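Local coordinates for ketol-acid reductoisomerase (NAD(+)) (uncultured archaeon GZfos26G2, PDB 4XDY), which converts (S)-2-acetolactate into (R)-2,3-dihydroxyisovalerate by a magnesium-dependent methyl migration followed by NADH-dependent reduction, a step in branched-chain amino acid biosynthesis, at residues E164-E167 against V168-M172; E2-H5 against D6-D10; W264-G267 against H268-I271; T258-Y261 against G262-A265; P56-E59 against K60-D64. All blocks are in the same frame, centred on the assembly; numbering follows the deposited sequence.

Contact 1 of 5, residues E164-E167 against V168-M172; sequences EARE and VALAM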
# COMPACT_ATOMS: atom_id res chain seq x y z
N GLU A 164 -28.73 21.03 -16.00
CA GLU A 164 -28.70 19.71 -15.45
C GLU A 164 -27.23 19.13 -15.36
O GLU A 164 -27.07 17.95 -15.02
CB GLU A 164 -29.45 18.77 -16.36
CG GLU A 164 -30.96 19.12 -16.42
CD GLU A 164 -31.77 18.14 -17.27
OE1 GLU A 164 -31.26 17.59 -18.24
OE2 GLU A 164 -32.96 17.91 -16.94
N ALA A 165 -26.23 19.99 -15.55
CA ALA A 165 -24.82 19.49 -15.58
C ALA A 165 -24.45 18.79 -14.29
O ALA A 165 -23.95 17.64 -14.30
CB ALA A 165 -23.92 20.65 -15.82
N ARG A 166 -24.76 19.42 -13.17
CA ARG A 166 -24.42 18.85 -11.87
C ARG A 166 -25.15 17.54 -11.62
O ARG A 166 -24.63 16.58 -11.07
CB ARG A 166 -24.65 19.87 -10.73
CG ARG A 166 -24.53 19.31 -9.31
CD ARG A 166 -24.64 20.48 -8.24
NE ARG A 166 -24.45 20.04 -6.85
CZ ARG A 166 -25.37 19.48 -6.09
NH1 ARG A 166 -26.62 19.35 -6.50
NH2 ARG A 166 -25.01 19.10 -4.85
N GLU A 167 -26.44 17.55 -11.91
CA GLU A 167 -27.24 16.39 -11.69
C GLU A 167 -26.72 15.15 -12.46
O GLU A 167 -26.66 14.05 -11.94
CB GLU A 167 -28.72 16.66 -12.14
CG GLU A 167 -29.60 15.56 -11.66
CD GLU A 167 -31.09 15.79 -12.03
OE1 GLU A 167 -31.39 16.78 -12.71
OE2 GLU A 167 -31.85 14.86 -11.69
N VAL A 168 -26.35 15.37 -13.71
CA VAL A 168 -25.78 14.33 -14.59
C VAL A 168 -24.44 13.83 -14.03
O VAL A 168 -24.27 12.63 -13.88
CB VAL A 168 -25.59 14.85 -16.00
CG1 VAL A 168 -24.81 13.84 -16.84
CG2 VAL A 168 -26.98 15.13 -16.59
N ALA A 169 -23.58 14.76 -13.68
CA ALA A 169 -22.23 14.38 -13.11
C ALA A 169 -22.40 13.57 -11.85
O ALA A 169 -21.89 12.46 -11.72
CB ALA A 169 -21.35 15.63 -12.94
N LEU A 170 -23.24 14.04 -10.90
CA LEU A 170 -23.39 13.30 -9.67
C LEU A 170 -24.00 11.92 -9.93
O LEU A 170 -23.67 10.92 -9.27
CB LEU A 170 -24.21 14.09 -8.61
CG LEU A 170 -23.55 15.34 -8.07
CD1 LEU A 170 -24.56 16.13 -7.25
CD2 LEU A 170 -22.36 15.06 -7.14
N ALA A 171 -24.95 11.90 -10.87
CA ALA A 171 -25.70 10.69 -11.16
C ALA A 171 -24.71 9.64 -11.66
O ALA A 171 -24.78 8.48 -11.29
CB ALA A 171 -26.75 10.95 -12.19
N MET A 172 -23.79 10.09 -12.51
CA MET A 172 -22.76 9.17 -13.05
C MET A 172 -21.97 8.52 -11.90
O MET A 172 -21.71 7.31 -11.91
CB MET A 172 -21.87 9.93 -14.04
CG MET A 172 -22.45 10.16 -15.38
SD MET A 172 -21.44 11.20 -16.41
CE MET A 172 -20.11 10.01 -16.82
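R166 and L170 meet one turn apart in a local contact at the start of helix 165-175, the helix that joins strands 153-157 and 183-185 in the Rossmann domain. The helix opens with E164 at the N-cap position, and its first turns are regular: the amide of V168 binds E164 O, A169 binds A165 O, and L170 N reaches R166 O at 2.9 Å. A171 N closes the series on E167 O.

The side-chain part belongs to R166. Its chain leaves anti to the backbone N (chi1 171°) and stays extended to NE, which carries the guanidinium out from the side of the helix, where L170 CD1 meets one of its faces. That methyl sits over the centre of the group, with L170 CD1 3.6 Å from R166 CZ, and it is also 3.8 Å from R166 CG. One face is thus packed against a methyl, while NE is engaged in a salt bridge to E185.

V168 puts CG2 3.2 Å from E164 O. Around the helix, A165 and A169 press on strands 128-134 and 153-157, V168 and M172 on strand 80-83, and L170 on V155.

Contact 2 of 5, residues E2-H5 against D6-D10; sequences EILH and DEDVD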
# COMPACT_ATOMS: atom_id res chain seq x y z
N GLU A 2 -18.67 18.75 3.00
CA GLU A 2 -19.71 17.76 2.88
C GLU A 2 -19.10 16.67 1.94
O GLU A 2 -18.42 16.99 0.93
CB GLU A 2 -20.95 18.39 2.28
CG GLU A 2 -21.92 17.47 1.53
CD GLU A 2 -23.25 18.17 1.09
OE1 GLU A 2 -24.32 17.67 1.53
OE2 GLU A 2 -23.24 19.15 0.28
N ILE A 3 -19.34 15.44 2.34
CA ILE A 3 -19.18 14.26 1.52
C ILE A 3 -20.52 13.64 1.15
O ILE A 3 -21.30 13.26 2.02
CB ILE A 3 -18.35 13.22 2.27
CG1 ILE A 3 -17.08 13.87 2.86
CG2 ILE A 3 -18.12 11.98 1.39
CD1 ILE A 3 -16.28 12.89 3.72
N LEU A 4 -20.77 13.48 -0.14
CA LEU A 4 -22.01 12.89 -0.66
C LEU A 4 -21.90 11.39 -0.80
O LEU A 4 -20.85 10.84 -1.30
CB LEU A 4 -22.37 13.57 -1.95
CG LEU A 4 -22.44 15.08 -1.96
CD1 LEU A 4 -22.76 15.63 -3.35
CD2 LEU A 4 -23.49 15.59 -0.98
N HIS A 5 -22.88 10.69 -0.24
CA HIS A 5 -23.00 9.25 -0.36
C HIS A 5 -24.29 8.87 -1.13
O HIS A 5 -24.92 9.72 -1.77
CB HIS A 5 -22.90 8.59 1.04
CG HIS A 5 -21.63 8.86 1.79
ND1 HIS A 5 -21.48 9.91 2.65
CD2 HIS A 5 -20.43 8.22 1.76
CE1 HIS A 5 -20.25 9.89 3.15
NE2 HIS A 5 -19.60 8.87 2.62
N ASP A 6 -24.59 7.57 -1.14
CA ASP A 6 -25.66 7.01 -1.97
C ASP A 6 -26.98 7.72 -1.69
O ASP A 6 -27.69 8.15 -2.60
CB ASP A 6 -25.85 5.54 -1.62
CG ASP A 6 -24.97 4.60 -2.45
OD1 ASP A 6 -24.26 5.01 -3.42
OD2 ASP A 6 -25.01 3.40 -2.11
N GLU A 7 -27.26 7.92 -0.42
CA GLU A 7 -28.55 8.53 -0.01
C GLU A 7 -28.62 10.01 -0.38
O GLU A 7 -29.70 10.60 -0.38
CB GLU A 7 -28.85 8.26 1.49
CG GLU A 7 -27.98 9.03 2.45
CD GLU A 7 -26.60 8.38 2.74
OE1 GLU A 7 -26.15 7.36 2.05
OE2 GLU A 7 -25.96 8.92 3.67
N ASP A 8 -27.50 10.64 -0.77
CA ASP A 8 -27.53 12.04 -1.10
C ASP A 8 -27.73 12.33 -2.57
O ASP A 8 -27.80 13.47 -2.93
CB ASP A 8 -26.24 12.74 -0.66
CG ASP A 8 -25.94 12.49 0.78
OD1 ASP A 8 -26.83 12.81 1.60
OD2 ASP A 8 -24.88 11.92 1.11
N VAL A 9 -27.74 11.31 -3.43
CA VAL A 9 -27.69 11.52 -4.89
C VAL A 9 -28.77 10.69 -5.56
O VAL A 9 -28.93 9.55 -5.26
CB VAL A 9 -26.31 11.02 -5.51
CG1 VAL A 9 -26.35 11.07 -7.06
CG2 VAL A 9 -25.15 11.81 -4.88
N ASP A 10 -29.41 11.26 -6.55
CA ASP A 10 -30.42 10.54 -7.32
C ASP A 10 -29.82 10.30 -8.69
O ASP A 10 -29.51 11.30 -9.33
CB ASP A 10 -31.58 11.53 -7.49
CG ASP A 10 -32.75 10.97 -8.32
OD1 ASP A 10 -32.76 9.75 -8.63
OD2 ASP A 10 -33.66 11.83 -8.59
O HOH W 1 -23.85 11.27 3.32
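H5 and D8 hold each other through two bonds that run in opposite directions. The amide of H5 donates to D8 OD2 at 2.7 Å, almost straight at 174°, using the anti lone pair of that oxygen, the one turned away from OD1. In return D8 N donates to H5 O at 2.9 Å; here the donor stands well above the carbonyl plane, 56° out of it. D8 CG lies beside its own backbone N, and this swings the carboxylate back toward the preceding residues.

A water ties the side chains together. It lies in the plane of the H5 ring, at its edge, 2.8 Å from ND1, and it is also within hydrogen-bonding distance of E7 OE2 and D8 OD2. E7 gets there by folding: chi1 of 72° sets CG between N and the carbonyl carbon, the chain bends again at chi2, and OE1 comes to rest 3.6 Å from H5 CB.

The backbone turns here through a short 3-10 segment, residues 6-8, in the N-terminal arm that precedes the first Rossmann strand, 18-22. V9 N binds D6 O at 3.3 Å in the same turn. On the apolar side L4 CD2 packs 4.0 Å from D8 CB, and the L4 side chain crosses that of D8 at a slant.

Further out, D6 is fixed by T179 and by a salt bridge to K180, while K174 binds the carbonyl oxygens of D6 and V9. L4 pairs through its backbone with I183, and both L4 and V9 rest on L170. H5 packs on L328 of the second subunit.

Contact 3 of 5, residues W264-G267 against H268-I271; sequences WAVG and HQII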
# COMPACT_ATOMS: atom_id res chain seq x y z
N TRP A 264 8.41 6.67 14.81
CA TRP A 264 8.43 8.04 15.36
C TRP A 264 9.81 8.58 15.59
O TRP A 264 10.06 9.81 15.38
CB TRP A 264 7.49 8.13 16.59
CG TRP A 264 6.07 7.81 16.30
CD1 TRP A 264 5.32 6.90 16.97
CD2 TRP A 264 5.22 8.36 15.30
NE1 TRP A 264 4.07 6.85 16.46
CE2 TRP A 264 3.97 7.72 15.42
CE3 TRP A 264 5.41 9.27 14.28
CZ2 TRP A 264 2.89 7.95 14.59
CZ3 TRP A 264 4.29 9.53 13.41
CH2 TRP A 264 3.06 8.86 13.59
N ALA A 265 10.75 7.72 15.99
CA ALA A 265 12.13 8.21 16.20
C ALA A 265 12.87 8.53 14.95
O ALA A 265 13.62 9.46 14.90
CB ALA A 265 12.87 7.25 17.10
N VAL A 266 12.72 7.68 13.91
CA VAL A 266 13.54 7.75 12.74
C VAL A 266 12.83 8.23 11.46
O VAL A 266 13.46 8.83 10.57
CB VAL A 266 14.22 6.36 12.53
CG1 VAL A 266 15.10 6.38 11.31
CG2 VAL A 266 15.01 5.94 13.76
N GLY A 267 11.54 7.95 11.33
CA GLY A 267 10.85 8.27 10.08
C GLY A 267 11.08 9.68 9.63
O GLY A 267 11.39 9.92 8.46
N HIS A 268 10.87 10.64 10.56
CA HIS A 268 11.00 12.07 10.22
C HIS A 268 12.46 12.49 9.95
O HIS A 268 12.68 13.58 9.41
CB HIS A 268 10.36 12.95 11.30
CG HIS A 268 11.11 12.94 12.57
ND1 HIS A 268 10.97 11.95 13.50
CD2 HIS A 268 12.16 13.70 12.99
CE1 HIS A 268 11.80 12.16 14.50
NE2 HIS A 268 12.53 13.21 14.22
N GLN A 269 13.45 11.70 10.35
CA GLN A 269 14.83 11.92 9.95
C GLN A 269 15.08 11.55 8.51
O GLN A 269 16.00 12.03 7.87
CB GLN A 269 15.79 11.18 10.85
CG GLN A 269 15.68 11.56 12.29
CD GLN A 269 16.74 10.84 13.13
OE1 GLN A 269 16.45 10.02 13.99
NE2 GLN A 269 17.96 11.14 12.85
N ILE A 270 14.26 10.67 7.98
CA ILE A 270 14.40 10.25 6.57
C ILE A 270 13.63 11.21 5.68
O ILE A 270 14.14 11.68 4.70
CB ILE A 270 13.84 8.77 6.44
CG1 ILE A 270 14.61 7.85 7.40
CG2 ILE A 270 13.94 8.35 4.98
CD1 ILE A 270 16.14 7.92 7.31
N ILE A 271 12.36 11.40 6.01
CA ILE A 271 11.38 12.23 5.29
C ILE A 271 11.02 13.36 6.27
O ILE A 271 10.14 13.20 7.14
CB ILE A 271 10.09 11.49 4.93
CG1 ILE A 271 10.33 10.17 4.15
CG2 ILE A 271 9.09 12.43 4.25
CD1 ILE A 271 11.11 10.30 2.92
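V266 O and G267 O take up the amides of the last turn of helix 257-270, and the way they share them marks where the helix gives out. I271 N donates to G267 O at 3.0 Å in a straight bond of 179°. I270 N is divided between two acceptors: V266 O at 3.3 Å, lying nearly on the extension of that carbonyl, and G267 O at 3.0 Å, approached from 60° above the carbonyl plane. G267 O is therefore gripped by two donors. Q269 N has a weak bond to V266 O, three residues back; this and I270 N to G267 O are i to i+3 bonds, as in a 3-10 turn, beside the i to i+4 bonds of I270 and I271.

The helix is kinked at 268 and 269, whose amides lack the usual bond to the carbonyl four residues back. H268 has its CG between N and the carbonyl carbon (chi1 70°), which folds the ring back along the helix, with ND1 3.0 Å from W264 O. That oxygen lies at the ring edge, in its plane; CE1 is also near, 3.3 Å from A265 O.

On the apolar flank V266 CG1 meets I270 CG1 at 4.2 Å. The helix ends against the second subunit: V266 packs on its Q200, I270 on its V275, and I271 on its own counterpart, while farther back W264 touches S309 of that chain's helix 304-315.

Contact 4 of 5, residues T258-Y261 against G262-A265; sequences TAEY and GMWA. With HIO (N-hydroxy-N-isopropyloxamic acid), chain I.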
# COMPACT_ATOMS: atom_id res chain seq x y z
N THR A 258 8.75 -2.00 19.02
CA THR A 258 10.05 -1.67 18.47
C THR A 258 9.88 -0.86 17.18
O THR A 258 10.56 0.20 16.96
CB THR A 258 10.88 -2.97 18.16
OG1 THR A 258 11.03 -3.68 19.38
CG2 THR A 258 12.22 -2.63 17.65
N ALA A 259 9.01 -1.37 16.30
CA ALA A 259 8.77 -0.72 15.02
C ALA A 259 8.05 0.66 15.20
O ALA A 259 8.29 1.61 14.47
CB ALA A 259 7.92 -1.59 14.11
N GLU A 260 7.07 0.69 16.10
CA GLU A 260 6.34 1.93 16.42
C GLU A 260 7.28 3.04 16.94
O GLU A 260 7.21 4.18 16.48
CB GLU A 260 5.22 1.63 17.43
CG GLU A 260 4.22 2.74 17.58
CD GLU A 260 3.19 2.43 18.69
OE1 GLU A 260 3.42 1.49 19.50
OE2 GLU A 260 2.17 3.15 18.74
N TYR A 261 8.18 2.67 17.86
CA TYR A 261 9.26 3.55 18.32
C TYR A 261 10.10 3.98 17.15
O TYR A 261 10.36 5.17 16.96
CB TYR A 261 10.12 2.88 19.35
CG TYR A 261 11.30 3.74 19.77
CD1 TYR A 261 11.13 4.94 20.55
CD2 TYR A 261 12.57 3.35 19.49
CE1 TYR A 261 12.24 5.70 20.89
CE2 TYR A 261 13.66 4.11 19.84
CZ TYR A 261 13.48 5.28 20.58
OH TYR A 261 14.63 6.03 20.93
N GLY A 262 10.54 3.04 16.32
CA GLY A 262 11.36 3.40 15.16
C GLY A 262 10.64 4.34 14.24
O GLY A 262 11.26 5.26 13.69
N MET A 263 9.39 4.08 13.96
CA MET A 263 8.59 4.93 13.10
C MET A 263 8.67 6.43 13.52
O MET A 263 8.95 7.30 12.68
CB MET A 263 7.17 4.43 13.11
CG MET A 263 6.15 5.30 12.37
SD MET A 263 4.49 4.67 12.11
CE MET A 263 4.02 4.28 13.79
N TRP A 264 8.41 6.67 14.81
CA TRP A 264 8.43 8.04 15.36
C TRP A 264 9.81 8.58 15.59
O TRP A 264 10.06 9.81 15.38
CB TRP A 264 7.49 8.13 16.59
CG TRP A 264 6.07 7.81 16.30
CD1 TRP A 264 5.32 6.90 16.97
CD2 TRP A 264 5.22 8.36 15.30
NE1 TRP A 264 4.07 6.85 16.46
CE2 TRP A 264 3.97 7.72 15.42
CE3 TRP A 264 5.41 9.27 14.28
CZ2 TRP A 264 2.89 7.95 14.59
CZ3 TRP A 264 4.29 9.53 13.41
CH2 TRP A 264 3.06 8.86 13.59
N ALA A 265 10.75 7.72 15.99
CA ALA A 265 12.13 8.21 16.20
C ALA A 265 12.87 8.53 14.95
O ALA A 265 13.62 9.46 14.90
CB ALA A 265 12.87 7.25 17.10
C1 HIO I . 7.65 -5.01 13.29
O11 HIO I . 8.59 -4.94 14.04
O12 HIO I . 6.46 -4.95 13.57
C2 HIO I . 8.03 -5.43 11.88
O2 HIO I . 9.13 -6.03 11.74
N3 HIO I . 7.29 -5.28 10.83
O3 HIO I . 7.72 -6.15 9.68
C4 HIO I . 6.13 -4.42 10.71
C41 HIO I . 6.23 -3.39 9.57
C42 HIO I . 4.96 -5.38 10.54
O HOH W 2 1.89 5.49 17.55
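Helix 257-270 of the C-terminal knotted domain borders the active site at this end, where A259 packs on E199 of the second subunit: A259 CB lies 3.4 Å from O11 of the bound N-hydroxy-N-isopropyloxamic acid. Regular helical bonds run from G262 N to T258 O through A265 N to Y261 O, the last at 2.8 Å.

On one flank the Y261 ring, swung out anti to its amide (chi1 176°), takes A265 CB over a face in a CH-pi contact, 4.2 Å from the centroid and offset toward the rim. W295 of the second subunit stacks on the same tyrosine. A glycine in place of Y261 would probably deprive both the A265 methyl and that neighbouring tryptophan of their aromatic partner.

On another flank M263 bends at chi3 so that CE sits over one face of the W264 indole, 4.1 Å from E260 CG. A water in the indole plane accepts from W264 NE1 at 2.8 Å and donates to E260 OE2 at 2.6 Å.

T258 OG1 bonds to D87 and W295 of the second subunit. E260 is shared between the water that joins it to W264 and a salt bridge to R310 of that subunit, with a magnesium ion about 4 Å from its side chain, so this helix joins the dimer interface to the metal site.

Contact 5 of 5, residues P56-E59 against K60-D64; sequences PSWE and KAKED. With NAI (1,4-dihydronicotinamide adenine dinucleotide), chain E.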
# COMPACT_ATOMS: atom_id res chain seq x y z
N PRO A 56 -5.75 -3.10 -29.69
CA PRO A 56 -6.39 -4.07 -28.80
C PRO A 56 -7.61 -3.56 -27.94
O PRO A 56 -8.47 -4.35 -27.59
CB PRO A 56 -5.24 -4.54 -27.87
CG PRO A 56 -4.00 -3.87 -28.35
CD PRO A 56 -4.38 -2.75 -29.27
N SER A 57 -7.65 -2.26 -27.66
CA SER A 57 -8.74 -1.68 -26.88
C SER A 57 -10.07 -1.73 -27.68
O SER A 57 -11.14 -2.04 -27.12
CB SER A 57 -8.38 -0.23 -26.57
OG SER A 57 -7.23 -0.22 -25.75
N TRP A 58 -9.99 -1.43 -28.97
CA TRP A 58 -11.13 -1.63 -29.88
C TRP A 58 -11.69 -3.09 -29.80
O TRP A 58 -12.88 -3.33 -29.57
CB TRP A 58 -10.71 -1.20 -31.30
CG TRP A 58 -11.78 -1.44 -32.35
CD1 TRP A 58 -12.09 -2.63 -32.93
CD2 TRP A 58 -12.66 -0.46 -32.95
NE1 TRP A 58 -13.12 -2.46 -33.84
CE2 TRP A 58 -13.47 -1.14 -33.89
CE3 TRP A 58 -12.82 0.92 -32.79
CZ2 TRP A 58 -14.45 -0.48 -34.66
CZ3 TRP A 58 -13.79 1.58 -33.57
CH2 TRP A 58 -14.60 0.88 -34.49
N GLU A 59 -10.80 -4.06 -29.92
CA GLU A 59 -11.18 -5.46 -29.93
C GLU A 59 -11.73 -5.83 -28.58
O GLU A 59 -12.74 -6.57 -28.45
CB GLU A 59 -9.93 -6.34 -30.24
CG GLU A 59 -9.21 -6.01 -31.55
CD GLU A 59 -10.12 -6.13 -32.79
OE1 GLU A 59 -11.19 -6.80 -32.75
OE2 GLU A 59 -9.78 -5.53 -33.83
N LYS A 60 -11.08 -5.33 -27.52
CA LYS A 60 -11.49 -5.77 -26.22
C LYS A 60 -12.91 -5.29 -25.94
O LYS A 60 -13.72 -6.02 -25.37
CB LYS A 60 -10.52 -5.34 -25.11
CG LYS A 60 -10.92 -5.93 -23.74
CD LYS A 60 -9.89 -5.52 -22.65
CE LYS A 60 -10.11 -6.20 -21.31
NZ LYS A 60 -11.42 -5.82 -20.70
N ALA A 61 -13.19 -4.03 -26.26
CA ALA A 61 -14.53 -3.47 -26.04
C ALA A 61 -15.61 -4.24 -26.84
O ALA A 61 -16.71 -4.44 -26.32
CB ALA A 61 -14.55 -2.00 -26.44
N LYS A 62 -15.29 -4.69 -28.07
CA LYS A 62 -16.24 -5.60 -28.87
C LYS A 62 -16.52 -6.90 -28.14
O LYS A 62 -17.67 -7.26 -27.85
CB LYS A 62 -15.67 -5.85 -30.25
CG LYS A 62 -15.77 -4.70 -31.21
CD LYS A 62 -15.84 -5.21 -32.64
CE LYS A 62 -15.99 -4.07 -33.64
NZ LYS A 62 -17.35 -3.42 -33.62
N GLU A 63 -15.43 -7.52 -27.69
CA GLU A 63 -15.42 -8.72 -26.91
C GLU A 63 -16.14 -8.64 -25.60
O GLU A 63 -16.73 -9.62 -25.16
CB GLU A 63 -13.96 -9.02 -26.71
CG GLU A 63 -13.62 -10.36 -26.18
CD GLU A 63 -12.13 -10.55 -26.31
OE1 GLU A 63 -11.61 -10.41 -27.45
OE2 GLU A 63 -11.50 -10.77 -25.26
N ASP A 64 -16.12 -7.46 -24.95
CA ASP A 64 -16.76 -7.28 -23.65
C ASP A 64 -18.25 -6.92 -23.83
O ASP A 64 -18.96 -6.64 -22.85
CB ASP A 64 -15.99 -6.16 -22.87
CG ASP A 64 -14.62 -6.59 -22.44
OD1 ASP A 64 -14.37 -7.83 -22.43
OD2 ASP A 64 -13.76 -5.73 -22.05
PA NAI E . -5.32 5.28 -21.51
O1A NAI E . -3.86 5.74 -21.61
O2A NAI E . -5.65 3.99 -20.90
O5B NAI E . -5.94 5.53 -22.98
C5B NAI E . -7.29 5.09 -23.29
C4B NAI E . -7.30 4.48 -24.72
O4B NAI E . -7.04 5.57 -25.59
C3B NAI E . -6.23 3.42 -25.08
O3B NAI E . -6.64 2.18 -24.50
C2B NAI E . -6.20 3.48 -26.59
O2B NAI E . -7.19 2.58 -27.09
C1B NAI E . -6.62 4.95 -26.84
N9A NAI E . -5.51 5.73 -27.37
C8A NAI E . -4.22 5.70 -26.83
N7A NAI E . -3.44 6.51 -27.53
C5A NAI E . -4.20 7.02 -28.53
C6A NAI E . -3.96 7.91 -29.66
N6A NAI E . -2.75 8.43 -29.90
N1A NAI E . -4.99 8.26 -30.47
C2A NAI E . -6.22 7.74 -30.28
N3A NAI E . -6.54 6.92 -29.29
C4A NAI E . -5.57 6.52 -28.40
O3 NAI E . -6.13 6.51 -20.68
PN NAI E . -6.35 6.48 -19.03
O1N NAI E . -5.01 6.29 -18.33
O2N NAI E . -7.43 5.52 -18.78
O5D NAI E . -6.68 8.02 -18.88
C5D NAI E . -8.02 8.49 -19.27
C4D NAI E . -8.40 9.81 -18.51
O4D NAI E . -8.62 9.36 -17.15
C3D NAI E . -7.30 10.86 -18.41
O3D NAI E . -7.88 12.17 -18.40
C2D NAI E . -6.60 10.60 -17.05
O2D NAI E . -5.90 11.70 -16.48
C1D NAI E . -7.79 10.16 -16.22
N1N NAI E . -7.56 9.32 -15.04
C2N NAI E . -6.89 8.16 -15.19
C3N NAI E . -6.68 7.34 -14.14
C7N NAI E . -6.06 6.06 -14.36
O7N NAI E . -5.32 5.73 -15.33
N7N NAI E . -6.52 5.13 -13.57
C4N NAI E . -7.21 7.73 -12.85
C5N NAI E . -8.09 8.85 -12.81
C6N NAI E . -8.21 9.63 -13.92
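K62 and W58 run alongside each other, one helical turn apart and pointing the same way. From K62 CB, 3.5 Å from E59 O, the chain passes through CG, 3.6 Å from W58 O, to CD, 4.0 Å from W58 NE1. CE makes the closest approach, 3.3 Å from W58 NE1, and meets the indole obliquely; the bend at chi4 (-72°) then turns NZ off the line of the chain. W58 NE1 is buried beside this methylene and has no polar partner in the model. With an alanine in place of W58, the K62 methylenes would probably lose the indole they lie along, and a gap would open against V68 and P70 of strand 67-70.

On the helix's other side K60 NZ forms a salt bridge to D64 OD2 at 2.7 Å, on its syn lone pair, and a second to D29; Y24 also bonds to D64 OD2.

At the N-terminal turn S57 OG hydrogen-bonds O3B of NADH at 2.8 Å, and E46 binds the cofactor alongside it. In this Rossmann domain E46 on strand 41-50 and S57 in the first turn of helix 56-63 meet the adenosine ribose, an arrangement consistent with the enzyme's preference for NADH.

In the fold
Contacts 1 and 2 touch each other, L170 packing on L4 and V9, so the N-terminal arm lies on helix 165-175; the helix contact is largely buried and the arm more open, with carboxylates and a water. Contacts 3 and 4 share W264 and A265 on helix 257-270, contact 4 buried beside the inhibitor and magnesium, contact 3 at the kinked end of the helix. Contact 5 stands alone at the cofactor's adenosine side, about 49 Å between centres from contact 4, and is partly exposed, mixing charge pairs with a buried indole. Contacts 2, 3 and 4 touch the second subunit; contacts 1 and 5 do not.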